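Local coordinates for protein folylpolyglutamate synthase (FolC) (Helicobacter pylori, PDB 6K8C) that probably adds glutamate to dihydropteroate and then further glutamates to reduced folates, using ATP, in folate biosynthesis, at residues A70-K75 with Q260-N265. Sequence-based numbering, arbitrary orientation.
Sequences ADQNFK and QEVLKN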
ATOM      1  N   ALA A  70      -1.691 -11.335 -14.182  1.00 26.84           N
ATOM      2  CA  ALA A  70      -2.558 -12.488 -13.956  1.00 34.88           C
ATOM      3  C   ALA A  70      -3.496 -12.721 -15.131  1.00 31.01           C
ATOM      4  O   ALA A  70      -3.832 -13.872 -15.434  1.00 33.01           O
ATOM      5  CB  ALA A  70      -3.358 -12.299 -12.666  1.00 28.50           C
ATOM      6  N   ASP A  71      -3.920 -11.648 -15.806  1.00 29.91           N
ATOM      7  CA  ASP A  71      -4.776 -11.771 -16.983  1.00 31.08           C
ATOM      8  C   ASP A  71      -4.061 -12.416 -18.164  1.00 37.83           C
ATOM      9  O   ASP A  71      -4.726 -12.843 -19.114  1.00 35.24           O
ATOM     10  CB  ASP A  71      -5.304 -10.399 -17.398  1.00 33.19           C
ATOM     11  CG  ASP A  71      -6.710 -10.142 -16.903  1.00 47.21           C
ATOM     12  OD1 ASP A  71      -7.294 -11.055 -16.283  1.00 43.13           O
ATOM     13  OD2 ASP A  71      -7.230  -9.028 -17.130  1.00 49.65           O
ATOM     14  N   GLN A  72      -2.731 -12.476 -18.140  1.00 29.73           N
ATOM     15  CA  GLN A  72      -1.966 -13.217 -19.131  1.00 30.28           C
ATOM     16  C   GLN A  72      -1.637 -14.628 -18.672  1.00 34.55           C
ATOM     17  O   GLN A  72      -0.723 -15.251 -19.223  1.00 39.12           O
ATOM     18  CB  GLN A  72      -0.682 -12.463 -19.480  1.00 33.99           C
ATOM     19  CG  GLN A  72      -0.939 -11.094 -20.061  1.00 26.62           C
ATOM     20  CD  GLN A  72      -1.769 -11.162 -21.332  1.00 43.59           C
ATOM     21  OE1 GLN A  72      -1.589 -12.058 -22.155  1.00 42.33           O
ATOM     22  NE2 GLN A  72      -2.687 -10.218 -21.492  1.00 33.66           N
ATOM     23  N   ASN A  73      -2.358 -15.133 -17.669  1.00 38.13           N
ATOM     24  CA  ASN A  73      -2.168 -16.483 -17.137  1.00 39.99           C
ATOM     25  C   ASN A  73      -0.787 -16.649 -16.507  1.00 41.70           C
ATOM     26  O   ASN A  73      -0.170 -17.712 -16.591  1.00 40.28           O
ATOM     27  CB  ASN A  73      -2.413 -17.548 -18.211  1.00 43.34           C
ATOM     28  CG  ASN A  73      -2.776 -18.896 -17.621  1.00 51.56           C
ATOM     29  OD1 ASN A  73      -3.308 -18.980 -16.512  1.00 54.84           O
ATOM     30  ND2 ASN A  73      -2.484 -19.961 -18.358  1.00 74.91           N
ATOM     31  N   PHE A  74      -0.293 -15.594 -15.866  1.00 36.72           N
ATOM     32  CA  PHE A  74       0.936 -15.676 -15.093  1.00 34.25           C
ATOM     33  C   PHE A  74       0.607 -15.806 -13.612  1.00 28.09           C
ATOM     34  O   PHE A  74      -0.387 -15.258 -13.125  1.00 33.16           O
ATOM     35  CB  PHE A  74       1.827 -14.452 -15.313  1.00 30.69           C
ATOM     36  CG  PHE A  74       2.524 -14.437 -16.643  1.00 34.65           C
ATOM     37  CD1 PHE A  74       3.390 -15.457 -17.000  1.00 37.69           C
ATOM     38  CD2 PHE A  74       2.320 -13.395 -17.531  1.00 35.15           C
ATOM     39  CE1 PHE A  74       4.034 -15.443 -18.225  1.00 40.75           C
ATOM     40  CE2 PHE A  74       2.959 -13.372 -18.754  1.00 35.10           C
ATOM     41  CZ  PHE A  74       3.815 -14.395 -19.105  1.00 33.96           C
ATOM     42  N   LYS A  75       1.451 -16.547 -12.902  1.00 30.97           N
ATOM     43  CA  LYS A  75       1.346 -16.666 -11.455  1.00 31.67           C
ATOM     44  C   LYS A  75       2.110 -15.512 -10.820  1.00 27.15           C
ATOM     45  O   LYS A  75       3.299 -15.322 -11.099  1.00 30.86           O
ATOM     46  CB  LYS A  75       1.892 -18.014 -10.982  1.00 30.93           C
ATOM     47  CG  LYS A  75       1.011 -19.193 -11.363  1.00 37.69           C
ATOM     48  CD  LYS A  75       1.422 -20.455 -10.612  1.00 52.37           C
ATOM     49  CE  LYS A  75       1.653 -21.623 -11.560  1.00 64.17           C
ATOM     50  NZ  LYS A  75       2.865 -22.410 -11.187  1.00 57.85           N
ATOM     51  N   GLN A 260      -1.884  -7.079 -27.101  1.00 45.89           N
ATOM     52  CA  GLN A 260      -3.315  -7.210 -26.869  1.00 48.08           C
ATOM     53  C   GLN A 260      -3.868  -5.975 -26.161  1.00 47.64           C
ATOM     54  O   GLN A 260      -3.143  -5.222 -25.505  1.00 41.52           O
ATOM     55  CB  GLN A 260      -3.613  -8.462 -26.046  1.00 36.53           C
ATOM     56  CG  GLN A 260      -3.052  -9.743 -26.639  1.00 49.38           C
ATOM     57  CD  GLN A 260      -2.938 -10.857 -25.614  1.00 63.20           C
ATOM     58  OE1 GLN A 260      -3.786 -10.991 -24.732  1.00 64.32           O
ATOM     59  NE2 GLN A 260      -1.888 -11.662 -25.728  1.00 67.06           N
ATOM     60  N   GLU A 261      -5.179  -5.773 -26.311  1.00 38.78           N
ATOM     61  CA  GLU A 261      -5.882  -4.672 -25.649  1.00 43.23           C
ATOM     62  C   GLU A 261      -6.291  -5.155 -24.261  1.00 43.65           C
ATOM     63  O   GLU A 261      -7.408  -5.620 -24.026  1.00 45.39           O
ATOM     64  CB  GLU A 261      -7.082  -4.222 -26.475  1.00 53.24           C
ATOM     65  CG  GLU A 261      -7.338  -2.717 -26.453  1.00 59.47           C
ATOM     66  CD  GLU A 261      -7.957  -2.236 -25.150  1.00 66.65           C
ATOM     67  OE1 GLU A 261      -8.479  -3.076 -24.387  1.00 60.02           O
ATOM     68  OE2 GLU A 261      -7.924  -1.014 -24.887  1.00 72.63           O
ATOM     69  N   VAL A 262      -5.356  -5.026 -23.319  1.00 39.71           N
ATOM     70  CA  VAL A 262      -5.511  -5.674 -22.022  1.00 31.65           C
ATOM     71  C   VAL A 262      -6.502  -4.960 -21.110  1.00 33.44           C
ATOM     72  O   VAL A 262      -6.979  -5.559 -20.137  1.00 36.05           O
ATOM     73  CB  VAL A 262      -4.138  -5.793 -21.342  1.00 28.51           C
ATOM     74  CG1 VAL A 262      -3.235  -6.706 -22.155  1.00 33.31           C
ATOM     75  CG2 VAL A 262      -3.504  -4.416 -21.193  1.00 32.21           C
ATOM     76  N   LEU A 263      -6.827  -3.696 -21.384  1.00 32.77           N
ATOM     77  CA  LEU A 263      -7.758  -2.971 -20.529  1.00 30.74           C
ATOM     78  C   LEU A 263      -9.209  -3.374 -20.752  1.00 41.77           C
ATOM     79  O   LEU A 263     -10.038  -3.163 -19.861  1.00 33.30           O
ATOM     80  CB  LEU A 263      -7.613  -1.466 -20.746  1.00 32.59           C
ATOM     81  CG  LEU A 263      -6.263  -0.897 -20.320  1.00 38.22           C
ATOM     82  CD1 LEU A 263      -6.301   0.616 -20.335  1.00 31.92           C
ATOM     83  CD2 LEU A 263      -5.871  -1.432 -18.946  1.00 33.10           C
ATOM     84  N   LYS A 264      -9.534  -3.952 -21.910  1.00 38.76           N
ATOM     85  CA  LYS A 264     -10.929  -4.246 -22.218  1.00 45.03           C
ATOM     86  C   LYS A 264     -11.511  -5.259 -21.242  1.00 48.98           C
ATOM     87  O   LYS A 264     -12.664  -5.129 -20.815  1.00 53.11           O
ATOM     88  CB  LYS A 264     -11.057  -4.748 -23.656  1.00 49.95           C
ATOM     89  CG  LYS A 264     -11.762  -3.766 -24.580  1.00 62.44           C
ATOM     90  CD  LYS A 264     -11.336  -3.950 -26.027  1.00 62.05           C
ATOM     91  CE  LYS A 264     -11.643  -2.707 -26.849  1.00 67.04           C
ATOM     92  NZ  LYS A 264     -10.861  -2.668 -28.118  1.00 73.10           N
ATOM     93  N   ASN A 265     -10.727  -6.266 -20.863  1.00 42.90           N
ATOM     94  CA  ASN A 265     -11.184  -7.304 -19.949  1.00 50.66           C
ATOM     95  C   ASN A 265     -10.540  -7.208 -18.572  1.00 42.21           C
ATOM     96  O   ASN A 265     -10.653  -8.148 -17.781  1.00 42.29           O
ATOM     97  CB  ASN A 265     -10.928  -8.687 -20.551  1.00 51.62           C
ATOM     98  CG  ASN A 265     -11.570  -8.852 -21.910  1.00 57.73           C
ATOM     99  OD1 ASN A 265     -12.664  -8.345 -22.158  1.00 55.12           O
ATOM    100  ND2 ASN A 265     -10.891  -9.561 -22.804  1.00 69.12           N
TER
HETATM  101  O   HOH W   1      -6.194  -7.690 -18.948  1.00 36.57           O
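D71 and V262 are joined through a single water, a bridge between two surface loops that form no direct hydrogen bond with each other. The water donates to D71 OD2 at 2.5 Å and to V262 O at 2.6 Å, so both of its hydrogens point to acceptors, which, with the carboxylate ionised as expected, would not pair directly. Across the same gap D71 OD2 lies 3.6 Å from N265 O, again probably acceptor beside acceptor, a proximity rather than a bond.

The van der Waals part belongs to Q72, which buries more surface here than any other residue of the two loops. Its chain leaves with CG beside the backbone N (chi1 -60°) and bends again at chi2, which swings the amide over to the other loop. There NE2 meets the methyl CG1 of V262 at 3.6 Å, the two side chains crossing at about a right angle. Q260 runs alongside Q72 in the opposite sense. Their amide planes are turned 65° apart, and although Q72 NE2 comes within 3.5 Å of Q260 OE1, the pair makes no hydrogen bond.

Each loop has its own turn. A type I turn from A70 to N73, closed by N73 N to A70 O at 3.0 Å, carries the chain from helix 58-70 toward strand 76-79 of the Mur ligase middle domain; E261 to K264 form another, beyond helix 241-254. That helix backs the contact, with F251 touching both Q72 and V262.

Chemically, then, this contact is part solvent-bridged, part van der Waals: a donating water links what are probably two acceptors, while the glutamines touch without a directional bond between them to fix their relative rotation.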